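Local coordinates for bumblebee peptidoglycan recognition protein SA (Bombus, PDB 5XZ4) that binds bacterial peptidoglycan, preferring the Dap type to the Lys type, and probably acts as a pattern-recognition receptor in insect innate immunity, at residues L27-P32 against G87-G92; Y33-H38 against G92-G97. All coordinates share one frame; numbering follows the deposited sequence.

Interaction 1 of 2, residues L27-P32 against G87-G92; sequences LIIPIP and GWNREG. With SO4 (sulfate ion), chain D.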
loop_
_atom_site.group_PDB
_atom_site.type_symbol
_atom_site.label_atom_id
_atom_site.label_comp_id
_atom_site.label_asym_id
_atom_site.label_seq_id
_atom_site.Cartn_x
_atom_site.Cartn_y
_atom_site.Cartn_z
ATOM N N LEU A 27 14.450 4.670 3.411
ATOM C CA LEU A 27 13.736 5.964 3.447
ATOM C C LEU A 27 14.247 6.845 4.571
ATOM O O LEU A 27 14.677 6.353 5.621
ATOM C CB LEU A 27 12.235 5.772 3.709
ATOM C CG LEU A 27 11.478 5.055 2.592
ATOM C CD1 LEU A 27 10.064 4.752 3.035
ATOM C CD2 LEU A 27 11.486 5.852 1.289
ATOM N N ILE A 28 14.154 8.151 4.368
ATOM C CA ILE A 28 14.308 9.095 5.484
ATOM C C ILE A 28 12.972 9.165 6.262
ATOM O O ILE A 28 11.881 9.216 5.660
ATOM C CB ILE A 28 14.718 10.468 4.923
ATOM C CG1 ILE A 28 16.079 10.347 4.238
ATOM C CG2 ILE A 28 14.696 11.536 6.013
ATOM C CD1 ILE A 28 17.253 10.492 5.179
ATOM N N ILE A 29 13.061 9.122 7.597
ATOM C CA ILE A 29 11.892 9.043 8.523
ATOM C C ILE A 29 11.940 10.285 9.428
ATOM O O ILE A 29 13.018 10.584 9.938
ATOM C CB ILE A 29 11.871 7.720 9.373
ATOM C CG1 ILE A 29 11.021 6.609 8.709
ATOM C CG2 ILE A 29 11.099 7.826 10.683
ATOM C CD1 ILE A 29 11.438 6.043 7.379
ATOM N N PRO A 30 10.826 11.012 9.637
ATOM C CA PRO A 30 9.467 10.646 9.197
ATOM C C PRO A 30 9.168 10.974 7.736
ATOM O O PRO A 30 9.762 11.878 7.141
ATOM C CB PRO A 30 8.562 11.451 10.151
ATOM C CG PRO A 30 9.391 12.632 10.545
ATOM C CD PRO A 30 10.815 12.138 10.603
ATOM N N ILE A 31 8.187 10.249 7.207
ATOM C CA ILE A 31 7.862 10.242 5.780
ATOM C C ILE A 31 6.748 11.261 5.447
ATOM O O ILE A 31 5.764 11.350 6.179
ATOM C CB ILE A 31 7.401 8.810 5.401
ATOM C CG1 ILE A 31 8.522 7.797 5.670
ATOM C CG2 ILE A 31 6.902 8.721 3.958
ATOM C CD1 ILE A 31 8.002 6.389 5.887
ATOM N N PRO A 32 6.873 11.993 4.310
ATOM C CA PRO A 32 5.908 13.066 3.998
ATOM C C PRO A 32 4.640 12.681 3.231
ATOM O O PRO A 32 3.640 13.390 3.316
ATOM C CB PRO A 32 6.748 14.067 3.190
ATOM C CG PRO A 32 7.773 13.199 2.516
ATOM C CD PRO A 32 8.123 12.158 3.534
ATOM N N GLY A 87 7.489 -2.441 3.668
ATOM C CA GLY A 87 7.346 -1.948 5.033
ATOM C C GLY A 87 7.538 -0.447 5.165
ATOM O O GLY A 87 7.570 0.302 4.203
ATOM N N TRP A 88 7.693 -0.025 6.415
ATOM C CA TRP A 88 7.772 1.408 6.713
ATOM C C TRP A 88 9.059 2.069 6.260
ATOM O O TRP A 88 9.092 3.286 6.113
ATOM C CB TRP A 88 7.693 1.625 8.226
ATOM C CG TRP A 88 6.381 1.387 8.871
ATOM C CD1 TRP A 88 6.119 0.487 9.901
ATOM C CD2 TRP A 88 5.158 2.126 8.659
ATOM N NE1 TRP A 88 4.799 0.616 10.300
ATOM C CE2 TRP A 88 4.188 1.592 9.560
ATOM C CE3 TRP A 88 4.770 3.160 7.767
ATOM C CZ2 TRP A 88 2.869 2.085 9.626
ATOM C CZ3 TRP A 88 3.452 3.640 7.829
ATOM C CH2 TRP A 88 2.518 3.079 8.754
ATOM N N ASN A 89 10.127 1.309 6.042
ATOM C CA ASN A 89 11.475 1.889 6.039
ATOM C C ASN A 89 12.258 1.819 4.729
ATOM O O ASN A 89 13.396 2.294 4.660
ATOM C CB ASN A 89 12.285 1.307 7.197
ATOM C CG ASN A 89 11.850 1.859 8.548
ATOM O OD1 ASN A 89 12.287 2.938 8.968
ATOM N ND2 ASN A 89 10.977 1.138 9.222
ATOM N N ARG A 90 11.670 1.202 3.705
ATOM C CA ARG A 90 12.418 0.920 2.472
ATOM C C ARG A 90 11.839 1.614 1.250
ATOM O O ARG A 90 10.611 1.753 1.120
ATOM C CB ARG A 90 12.528 -0.602 2.254
ATOM C CG ARG A 90 13.521 -1.228 3.228
ATOM C CD ARG A 90 13.451 -2.743 3.290
ATOM N NE ARG A 90 14.535 -3.290 4.125
ATOM C CZ ARG A 90 14.467 -3.490 5.442
ATOM N NH1 ARG A 90 13.372 -3.189 6.128
ATOM N NH2 ARG A 90 15.506 -4.012 6.081
ATOM N N GLU A 91 12.726 2.026 0.337
ATOM C CA GLU A 91 12.334 2.679 -0.913
ATOM C C GLU A 91 11.385 1.779 -1.702
ATOM O O GLU A 91 11.546 0.555 -1.761
ATOM C CB GLU A 91 13.566 3.053 -1.740
ATOM C CG GLU A 91 14.346 4.239 -1.165
ATOM C CD GLU A 91 15.566 4.625 -1.986
ATOM O OE1 GLU A 91 15.771 4.055 -3.080
ATOM O OE2 GLU A 91 16.323 5.534 -1.545
ATOM N N GLY A 92 10.376 2.391 -2.285
ATOM C CA GLY A 92 9.341 1.632 -2.989
ATOM C C GLY A 92 9.663 1.276 -4.431
ATOM O O GLY A 92 10.645 1.772 -4.998
HETATM S S SO4 D . 18.222 -4.602 3.669
HETATM O O1 SO4 D . 18.310 -6.072 3.473
HETATM O O2 SO4 D . 18.062 -4.298 5.106
HETATM O O3 SO4 D . 19.501 -3.978 3.269
HETATM O O4 SO4 D . 17.082 -4.027 2.896
HETATM O O HOH W 1 14.240 3.983 6.752
#
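L27 and R90 bring the two backbones together with their CA atoms 5.3 Å apart, and beside them the N of L27 donates a hydrogen bond of 2.9 Å to the O of N89. The donor stands 45° above the carbonyl plane, and a water lies within hydrogen-bonding reach of both N89 O and L27 O, though more acceptors surround it than it has protons. Leucine suits this place because its forked end can meet two parts of the loop. L27 CG, beside the backbone N (chi1 -66°), packs against the R90 carbonyl; from there CD1 lies 3.5 Å from W88 O, and CD2 turns to the CA of E91, 4.0 Å away. I31 adds its CD1 at 3.3 Å from W88 O. I29 crosses N89 at about a right angle, its CD1 3.6 Å from N89 OD1. R90 points away from L27-P32, and its extended chain carries the guanidinium to a sulfate, probably from the crystallisation liquor. R90 NE donates to sulfate O4 at 2.9 Å and R90 NH2 to sulfate O2 at 2.8 Å; S23, I24 and Y26 also bind this ion. Thus the lead-in to strand 31-38 meets the loop after strand 82-84. Chemically the contact is uneven: the carbonyl of N89 is well served, whereas that of W88 is buried among methyl groups without a polar partner, a cost the close packing probably repays.

Interaction 2 of 2, residues Y33-H38 against G92-G97; sequences YVIIHH and GAHTIG. With SO4 (sulfate ion), chain C.
The imidazoles of H37 and H94 each present an edge, in plane, to the same atom, OG1 of T95, while H94 O approaches the H37 ring obliquely and CG1 of I35 does the same to the H94 ring. The two rings are themselves oblique, with planes at 71° and centroids 5.9 Å apart. T95 OG1 is therefore gripped twice: by H37 NE2 at 2.8 Å in a nearly straight bond (175°), and by H94 ND1 at 2.7 Å. A threonine fits here because its hydroxyl can give one hydrogen bond and accept another, while its methyl faces the strand. H94 has CG in the crowded position between the backbone N and carbonyl carbon (chi1 49°), and its ring is turned so that ND1 meets OG1 of T95. H94 O, 3.1 Å from H37 NE2, has too poor an angle to bond. I35 and T95 meet tip to tip, with I35 CG2 3.5 Å from T95 OG1 and 4.0 Å from T95 CG2. Farther along, G97 N donates to O4 of a second sulfate. H37 is fixed from its other nitrogen too, since ND1 bonds S154 OG; an alanine here would probably leave both hydroxyls without this mate and open a gap between strand and loop. Catalytic relatives hold zinc with two histidines and a cysteine, one histidine at the end of this strand; H37 probably corresponds to it, S154 to the cysteine and A146, which H37 touches, to the second histidine, consistent with an amidase-like fold that binds without a zinc site.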
loop_
_atom_site.group_PDB
_atom_site.type_symbol
_atom_site.label_atom_id
_atom_site.label_comp_id
_atom_site.label_asym_id
_atom_site.label_seq_id
_atom_site.Cartn_x
_atom_site.Cartn_y
_atom_site.Cartn_z
ATOM N N TYR A 33 4.670 11.549 2.512
ATOM C CA TYR A 33 3.539 11.124 1.650
ATOM C C TYR A 33 3.121 9.683 1.896
ATOM O O TYR A 33 3.956 8.828 2.193
ATOM C CB TYR A 33 3.877 11.261 0.154
ATOM C CG TYR A 33 4.070 12.682 -0.312
ATOM C CD1 TYR A 33 2.975 13.453 -0.732
ATOM C CD2 TYR A 33 5.350 13.248 -0.355
ATOM C CE1 TYR A 33 3.153 14.791 -1.136
ATOM C CE2 TYR A 33 5.548 14.562 -0.786
ATOM C CZ TYR A 33 4.449 15.322 -1.171
ATOM O OH TYR A 33 4.659 16.632 -1.567
ATOM N N VAL A 34 1.825 9.439 1.724
ATOM C CA VAL A 34 1.295 8.081 1.549
ATOM C C VAL A 34 0.634 8.075 0.171
ATOM O O VAL A 34 -0.201 8.952 -0.116
ATOM C CB VAL A 34 0.284 7.728 2.654
ATOM C CG1 VAL A 34 -0.434 6.410 2.367
ATOM C CG2 VAL A 34 0.964 7.638 4.007
ATOM N N ILE A 35 0.960 7.048 -0.650
ATOM C CA ILE A 35 0.335 6.921 -1.968
ATOM C C ILE A 35 -0.631 5.737 -1.916
ATOM O O ILE A 35 -0.243 4.611 -1.534
ATOM C CB ILE A 35 1.342 6.661 -3.112
ATOM C CG1 ILE A 35 2.601 7.505 -3.021
ATOM C CG2 ILE A 35 0.652 6.799 -4.459
ATOM C CD1 ILE A 35 2.400 8.995 -3.151
ATOM N N ILE A 36 -1.878 5.967 -2.295
ATOM C CA ILE A 36 -2.904 4.922 -2.354
ATOM C C ILE A 36 -3.000 4.318 -3.758
ATOM O O ILE A 36 -3.099 5.056 -4.770
ATOM C CB ILE A 36 -4.292 5.442 -1.887
ATOM C CG1 ILE A 36 -4.206 6.095 -0.484
ATOM C CG2 ILE A 36 -5.345 4.328 -1.937
ATOM C CD1 ILE A 36 -3.759 5.163 0.642
ATOM N N HIS A 37 -2.894 2.989 -3.801
ATOM C CA HIS A 37 -2.952 2.222 -5.061
ATOM C C HIS A 37 -4.034 1.158 -4.987
ATOM O O HIS A 37 -4.443 0.779 -3.884
ATOM C CB HIS A 37 -1.624 1.477 -5.295
ATOM C CG HIS A 37 -0.530 2.321 -5.865
ATOM N ND1 HIS A 37 -0.352 2.469 -7.224
ATOM C CD2 HIS A 37 0.461 3.035 -5.278
ATOM C CE1 HIS A 37 0.699 3.242 -7.446
ATOM N NE2 HIS A 37 1.202 3.612 -6.284
ATOM N N HIS A 38 -4.450 0.639 -6.145
ATOM C CA HIS A 38 -5.084 -0.683 -6.192
ATOM C C HIS A 38 -4.179 -1.651 -6.918
ATOM O O HIS A 38 -3.353 -1.232 -7.729
ATOM C CB HIS A 38 -6.517 -0.636 -6.750
ATOM C CG HIS A 38 -6.643 -0.316 -8.225
ATOM N ND1 HIS A 38 -7.854 -0.401 -8.880
ATOM C CD2 HIS A 38 -5.741 0.080 -9.160
ATOM C CE1 HIS A 38 -7.694 -0.066 -10.154
ATOM N NE2 HIS A 38 -6.422 0.248 -10.344
ATOM N N GLY A 92 10.376 2.391 -2.285
ATOM C CA GLY A 92 9.341 1.632 -2.989
ATOM C C GLY A 92 9.663 1.276 -4.431
ATOM O O GLY A 92 10.645 1.772 -4.998
ATOM N N ALA A 93 8.798 0.422 -4.997
ATOM C CA ALA A 93 8.707 0.293 -6.468
ATOM C C ALA A 93 7.229 0.305 -6.811
ATOM O O ALA A 93 6.664 -0.640 -7.390
ATOM C CB ALA A 93 9.401 -0.974 -6.987
ATOM N N HIS A 94 6.565 1.384 -6.395
ATOM C CA HIS A 94 5.134 1.550 -6.587
ATOM C C HIS A 94 4.738 2.868 -7.300
ATOM O O HIS A 94 3.702 2.889 -7.970
ATOM C CB HIS A 94 4.373 1.424 -5.244
ATOM C CG HIS A 94 4.943 2.242 -4.122
ATOM N ND1 HIS A 94 4.699 3.599 -3.982
ATOM C CD2 HIS A 94 5.743 1.886 -3.084
ATOM C CE1 HIS A 94 5.345 4.033 -2.914
ATOM N NE2 HIS A 94 5.990 3.028 -2.345
ATOM N N THR A 95 5.504 3.954 -7.104
ATOM C CA THR A 95 5.083 5.287 -7.570
ATOM C C THR A 95 6.319 6.046 -8.059
ATOM O O THR A 95 7.061 6.641 -7.247
ATOM C CB THR A 95 4.399 6.075 -6.438
ATOM O OG1 THR A 95 3.451 5.255 -5.762
ATOM C CG2 THR A 95 3.697 7.324 -6.998
ATOM N N ILE A 96 6.537 6.030 -9.377
ATOM C CA ILE A 96 7.700 6.709 -9.970
ATOM C C ILE A 96 7.673 8.193 -9.561
ATOM O O ILE A 96 6.620 8.835 -9.588
ATOM C CB ILE A 96 7.789 6.516 -11.519
ATOM C CG1 ILE A 96 8.095 5.036 -11.827
ATOM C CG2 ILE A 96 8.839 7.444 -12.150
ATOM C CD1 ILE A 96 8.100 4.636 -13.300
ATOM N N GLY A 97 8.820 8.682 -9.094
ATOM C CA GLY A 97 8.938 10.051 -8.603
ATOM C C GLY A 97 8.695 10.225 -7.114
ATOM O O GLY A 97 9.016 11.275 -6.572
HETATM S S SO4 C . 11.832 7.058 -8.040
HETATM O O1 SO4 C . 11.955 5.586 -7.883
HETATM O O2 SO4 C . 10.843 7.642 -7.115
HETATM O O3 SO4 C . 13.140 7.724 -7.828
HETATM O O4 SO4 C . 11.401 7.326 -9.438
#

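Both interactions tie strand 31-38 and the residues leading into it to the long loop between strands 82-84 and 102-107. Their centres lie 11 Å apart, and G92 belongs to both. Along the chain the order is 27-32, 33-38, 87-92, 92-97, so the segments of the two contacts alternate and each partner of interaction 1 runs on directly into that of interaction 2. Strand 31-38 lies between 102-107 and 141-145 in the mixed sheet. Interaction 1 sits farther from the chain centre, where the strand begins; interaction 2 is buried deeper. Together they place the loop alongside the sheet, next to what is probably the peptidoglycan-binding region.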